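Local coordinates for protein actinorhodin polyketide putative beta-ketoacyl synthase 2 (Streptomyces coelicolor A3, PDB 1TQY) that is the chain length factor of the actinorhodin polyketide synthase, a ketosynthase-family protein that probably acts with its partner ketosynthase to set polyketide chain length, at residues N22-A27 with A87-Q92; L91-A96 with D257-L262. One frame throughout, in Å; residues are numbered along the deposited sequence.

Contact 1 of 2, residues N22-A27 with A87-Q92; sequences NGLGLA and ADWALQ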
# COMPACT_ATOMS: atom_id res chain seq x y z
N ASN B 22 -11.03 -10.46 21.48
CA ASN B 22 -11.75 -10.45 22.75
C ASN B 22 -13.09 -9.72 22.66
O ASN B 22 -13.67 -9.35 23.68
CB ASN B 22 -10.87 -9.84 23.86
CG ASN B 22 -10.46 -8.42 23.57
OD1 ASN B 22 -10.47 -7.98 22.41
ND2 ASN B 22 -10.05 -7.69 24.61
N GLY B 23 -13.58 -9.52 21.44
CA GLY B 23 -14.86 -8.84 21.28
C GLY B 23 -15.27 -8.45 19.87
O GLY B 23 -14.63 -7.61 19.24
N LEU B 24 -16.34 -9.07 19.38
CA LEU B 24 -16.86 -8.78 18.05
C LEU B 24 -17.79 -7.59 18.18
O LEU B 24 -18.98 -7.74 18.46
CB LEU B 24 -17.66 -9.96 17.49
CG LEU B 24 -17.27 -10.51 16.11
CD1 LEU B 24 -18.37 -11.42 15.62
CD2 LEU B 24 -17.03 -9.40 15.12
N GLY B 25 -17.24 -6.40 17.97
CA GLY B 25 -18.05 -5.20 18.10
C GLY B 25 -17.50 -4.37 19.24
O GLY B 25 -16.95 -4.90 20.20
N LEU B 26 -17.64 -3.05 19.12
CA LEU B 26 -17.15 -2.11 20.11
C LEU B 26 -17.53 -2.44 21.55
O LEU B 26 -16.66 -2.54 22.41
CB LEU B 26 -17.65 -0.71 19.78
CG LEU B 26 -16.73 0.51 19.95
CD1 LEU B 26 -17.64 1.72 20.17
CD2 LEU B 26 -15.78 0.35 21.13
N ALA B 27 -18.83 -2.59 21.82
CA ALA B 27 -19.26 -2.85 23.19
C ALA B 27 -18.56 -4.04 23.84
O ALA B 27 -17.96 -3.90 24.91
CB ALA B 27 -20.77 -3.05 23.24
N ALA B 87 -16.25 -2.27 8.61
CA ALA B 87 -16.61 -1.08 7.84
C ALA B 87 -18.10 -0.78 7.93
O ALA B 87 -18.49 0.36 8.17
CB ALA B 87 -16.18 -1.24 6.39
N ASP B 88 -18.94 -1.79 7.74
CA ASP B 88 -20.39 -1.56 7.80
C ASP B 88 -20.81 -1.01 9.16
O ASP B 88 -21.54 -0.02 9.23
CB ASP B 88 -21.14 -2.86 7.50
CG ASP B 88 -22.65 -2.68 7.53
OD1 ASP B 88 -23.18 -1.93 6.68
OD2 ASP B 88 -23.30 -3.29 8.40
N TRP B 89 -20.34 -1.66 10.23
CA TRP B 89 -20.64 -1.23 11.60
C TRP B 89 -20.19 0.21 11.88
O TRP B 89 -20.86 0.95 12.60
CB TRP B 89 -19.98 -2.17 12.63
CG TRP B 89 -20.65 -3.51 12.73
CD1 TRP B 89 -21.89 -3.84 12.27
CD2 TRP B 89 -20.12 -4.69 13.36
NE1 TRP B 89 -22.16 -5.16 12.57
CE2 TRP B 89 -21.10 -5.70 13.24
CE3 TRP B 89 -18.92 -4.98 14.02
CZ2 TRP B 89 -20.91 -6.99 13.74
CZ3 TRP B 89 -18.73 -6.27 14.53
CH2 TRP B 89 -19.72 -7.26 14.39
N ALA B 90 -19.05 0.59 11.31
CA ALA B 90 -18.51 1.93 11.51
C ALA B 90 -19.41 2.98 10.84
O ALA B 90 -19.68 4.03 11.42
CB ALA B 90 -17.09 2.01 10.94
N LEU B 91 -19.87 2.68 9.63
CA LEU B 91 -20.74 3.59 8.89
C LEU B 91 -22.09 3.79 9.59
O LEU B 91 -22.64 4.89 9.58
CB LEU B 91 -20.97 3.10 7.46
CG LEU B 91 -19.84 3.37 6.46
CD1 LEU B 91 -20.14 2.68 5.13
CD2 LEU B 91 -19.70 4.88 6.26
N GLN B 92 -22.64 2.74 10.18
CA GLN B 92 -23.91 2.93 10.86
C GLN B 92 -23.73 3.49 12.27
O GLN B 92 -24.66 4.07 12.83
CB GLN B 92 -24.74 1.65 10.87
CG GLN B 92 -24.13 0.47 11.55
CD GLN B 92 -24.91 -0.81 11.29
OE1 GLN B 92 -25.44 -1.44 12.21
NE2 GLN B 92 -24.98 -1.21 10.02
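The backbone N of G25 is the polar atom of N22-A27 that comes nearest to A87-Q92, 3.8 Å from CZ3 of W89, and no hydrogen bond joins the two segments. In the thiolase fold of ketosynthases, the contact sets the turn between strand 23-24 and helix 26-34 against helix 78-93, with a single indole reaching across. The CA atoms of G25 and W89 remain 8.0 Å apart, and the six-membered ring spans that distance. CG of W89 is anti to its own carbonyl carbon (chi1 -73°), which carries the benzo part toward L24 and G25, while NE1 lies on the far side of the indole. One methyl of L24 does the touching: CD2 stands at the ring edge, close to the ring plane, 3.5 Å from CH2 and 3.6 Å from CZ3 of W89. CD1 branches away from the ring, and the two side chains cross at about a right angle. G25 N approaches the ring obliquely, and the CA of G25 is 4.2 Å from CE3 of W89. Its phi of 117° suits glycine, and it occupies the N-cap position of helix 26-34. The contact is small, burying 114 Å² in all, and lies near the surface. Behind W89, A90 and L91 pack on V243 of strand 238-246, so the helix rests on the sheet while its tryptophan reaches out to the turn. Just before strand 23-24, N22 ND2 is hydrogen-bonded to R37 O. Within the helix, the turn bearing W89 is closed by L91 N donating to A87 O at 3.1 Å.

Contact 2 of 2, residues L91-A96 with D257-L262; sequences LQDAKA and DAYGEL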
# COMPACT_ATOMS: atom_id res chain seq x y z
N LEU B 91 -19.87 2.68 9.63
CA LEU B 91 -20.74 3.59 8.89
C LEU B 91 -22.09 3.79 9.59
O LEU B 91 -22.64 4.89 9.58
CB LEU B 91 -20.97 3.10 7.46
CG LEU B 91 -19.84 3.37 6.46
CD1 LEU B 91 -20.14 2.68 5.13
CD2 LEU B 91 -19.70 4.88 6.26
N GLN B 92 -22.64 2.74 10.18
CA GLN B 92 -23.91 2.93 10.86
C GLN B 92 -23.73 3.49 12.27
O GLN B 92 -24.66 4.07 12.83
CB GLN B 92 -24.74 1.65 10.87
CG GLN B 92 -24.13 0.47 11.55
CD GLN B 92 -24.91 -0.81 11.29
OE1 GLN B 92 -25.44 -1.44 12.21
NE2 GLN B 92 -24.98 -1.21 10.02
N ASP B 93 -22.53 3.33 12.83
CA ASP B 93 -22.25 3.86 14.17
C ASP B 93 -22.25 5.39 14.04
O ASP B 93 -22.65 6.12 14.95
CB ASP B 93 -20.88 3.39 14.66
CG ASP B 93 -20.51 3.94 16.03
OD1 ASP B 93 -19.31 4.19 16.25
OD2 ASP B 93 -21.41 4.12 16.89
N ALA B 94 -21.79 5.85 12.88
CA ALA B 94 -21.72 7.27 12.59
C ALA B 94 -23.02 7.78 11.99
O ALA B 94 -23.15 8.96 11.66
CB ALA B 94 -20.57 7.54 11.61
N LYS B 95 -23.99 6.88 11.82
CA LYS B 95 -25.26 7.27 11.23
C LYS B 95 -25.00 7.90 9.87
O LYS B 95 -25.57 8.94 9.55
CB LYS B 95 -25.97 8.29 12.13
CG LYS B 95 -26.97 7.69 13.10
CD LYS B 95 -26.33 6.66 13.99
CE LYS B 95 -27.39 5.87 14.74
NZ LYS B 95 -28.29 6.78 15.50
N ALA B 96 -24.13 7.29 9.08
CA ALA B 96 -23.82 7.80 7.75
C ALA B 96 -24.39 6.87 6.69
O ALA B 96 -24.17 5.66 6.74
CB ALA B 96 -22.31 7.94 7.57
N ASP B 257 -22.32 14.43 17.02
CA ASP B 257 -21.69 13.60 18.02
C ASP B 257 -20.53 12.83 17.40
O ASP B 257 -20.66 12.27 16.31
CB ASP B 257 -22.73 12.66 18.63
CG ASP B 257 -22.22 11.92 19.84
OD1 ASP B 257 -21.51 12.54 20.67
OD2 ASP B 257 -22.55 10.72 19.97
N ALA B 258 -19.39 12.81 18.08
CA ALA B 258 -18.21 12.10 17.59
C ALA B 258 -17.40 11.52 18.74
O ALA B 258 -17.73 11.73 19.91
CB ALA B 258 -17.35 13.03 16.73
N TYR B 259 -16.33 10.80 18.41
CA TYR B 259 -15.48 10.18 19.41
C TYR B 259 -14.31 11.08 19.79
O TYR B 259 -13.84 11.07 20.92
CB TYR B 259 -14.94 8.85 18.88
CG TYR B 259 -15.99 7.76 18.79
CD1 TYR B 259 -16.14 6.83 19.80
CD2 TYR B 259 -16.83 7.67 17.68
CE1 TYR B 259 -17.10 5.82 19.72
CE2 TYR B 259 -17.79 6.67 17.58
CZ TYR B 259 -17.92 5.75 18.61
OH TYR B 259 -18.85 4.74 18.53
N GLY B 260 -13.84 11.86 18.83
CA GLY B 260 -12.73 12.74 19.09
C GLY B 260 -12.19 13.30 17.80
O GLY B 260 -12.75 13.07 16.72
N GLU B 261 -11.09 14.03 17.91
CA GLU B 261 -10.45 14.65 16.77
C GLU B 261 -9.08 14.03 16.54
O GLU B 261 -8.37 13.70 17.49
CB GLU B 261 -10.27 16.15 17.03
CG GLU B 261 -9.53 16.90 15.93
CD GLU B 261 -9.04 18.27 16.37
OE1 GLU B 261 -9.61 18.84 17.32
OE2 GLU B 261 -8.08 18.79 15.75
N LEU B 262 -8.71 13.87 15.28
CA LEU B 262 -7.41 13.34 14.94
C LEU B 262 -6.59 14.63 14.78
O LEU B 262 -6.57 15.22 13.70
CB LEU B 262 -7.47 12.58 13.62
CG LEU B 262 -6.44 11.47 13.41
CD1 LEU B 262 -6.30 11.19 11.92
CD2 LEU B 262 -5.10 11.86 13.98
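The phenol ring of Y259 and the carboxylate of D93 meet edge-on rather than stacked: OD1 of D93 lies at the rim of the ring, near its plane, and the two planes are turned 61° apart. Here the C-terminal end of helix 78-93, finished by a Schellman motif, is tied to the residues leading into strand 260-269 of the thiolase fold. The two side chains approach from opposite directions, D93 with CG anti to its backbone N (chi1 178°). Y259 OH donates to D93 OD1. The modelled separation, 2.4 Å, is very short, so its exact length is doubtful. The other carboxylate oxygen, OD2 of D93, stays 3.1 Å from Y259 OH. OD1 also accepts the backbone N-H of V16 in strand 11-20, so OD1 has two donors, which would limit rotation of the carboxylate. V16 also packs against the Y259 side chain, and L354, M355 and R358 of helix 345-359 touch it too, which leaves the phenol buried. Y259 is itself tied through its backbone to I13 of strand 11-20, and its O accepts from R410 NH2. Just past D93 the helix stops as K95 takes a positive phi. The Schellman closure consists of a weak bond from K95 N to Q92 O and a firmer one from A96 N to L91 O, 2.9 Å long.

Overall arrangement
Both contacts draw on the last turns of helix 78-93: W89 serves contact 1 and D93, one turn later, serves contact 2. Their centres are about 12 Å apart, and they touch where L26 CD1 of the first lies 3.7 Å from Y259 OH of the second. The opposing segments include parts of strands 23-24 and 260-269, both of which pair antiparallel with strand 11-20, and the helix end is joined to them by apolar packing in one case and a partly buried hydrogen bond in the other. A bound sodium ion, whose site includes P21 and Q58, lies about 9 Å from the L24 side chain.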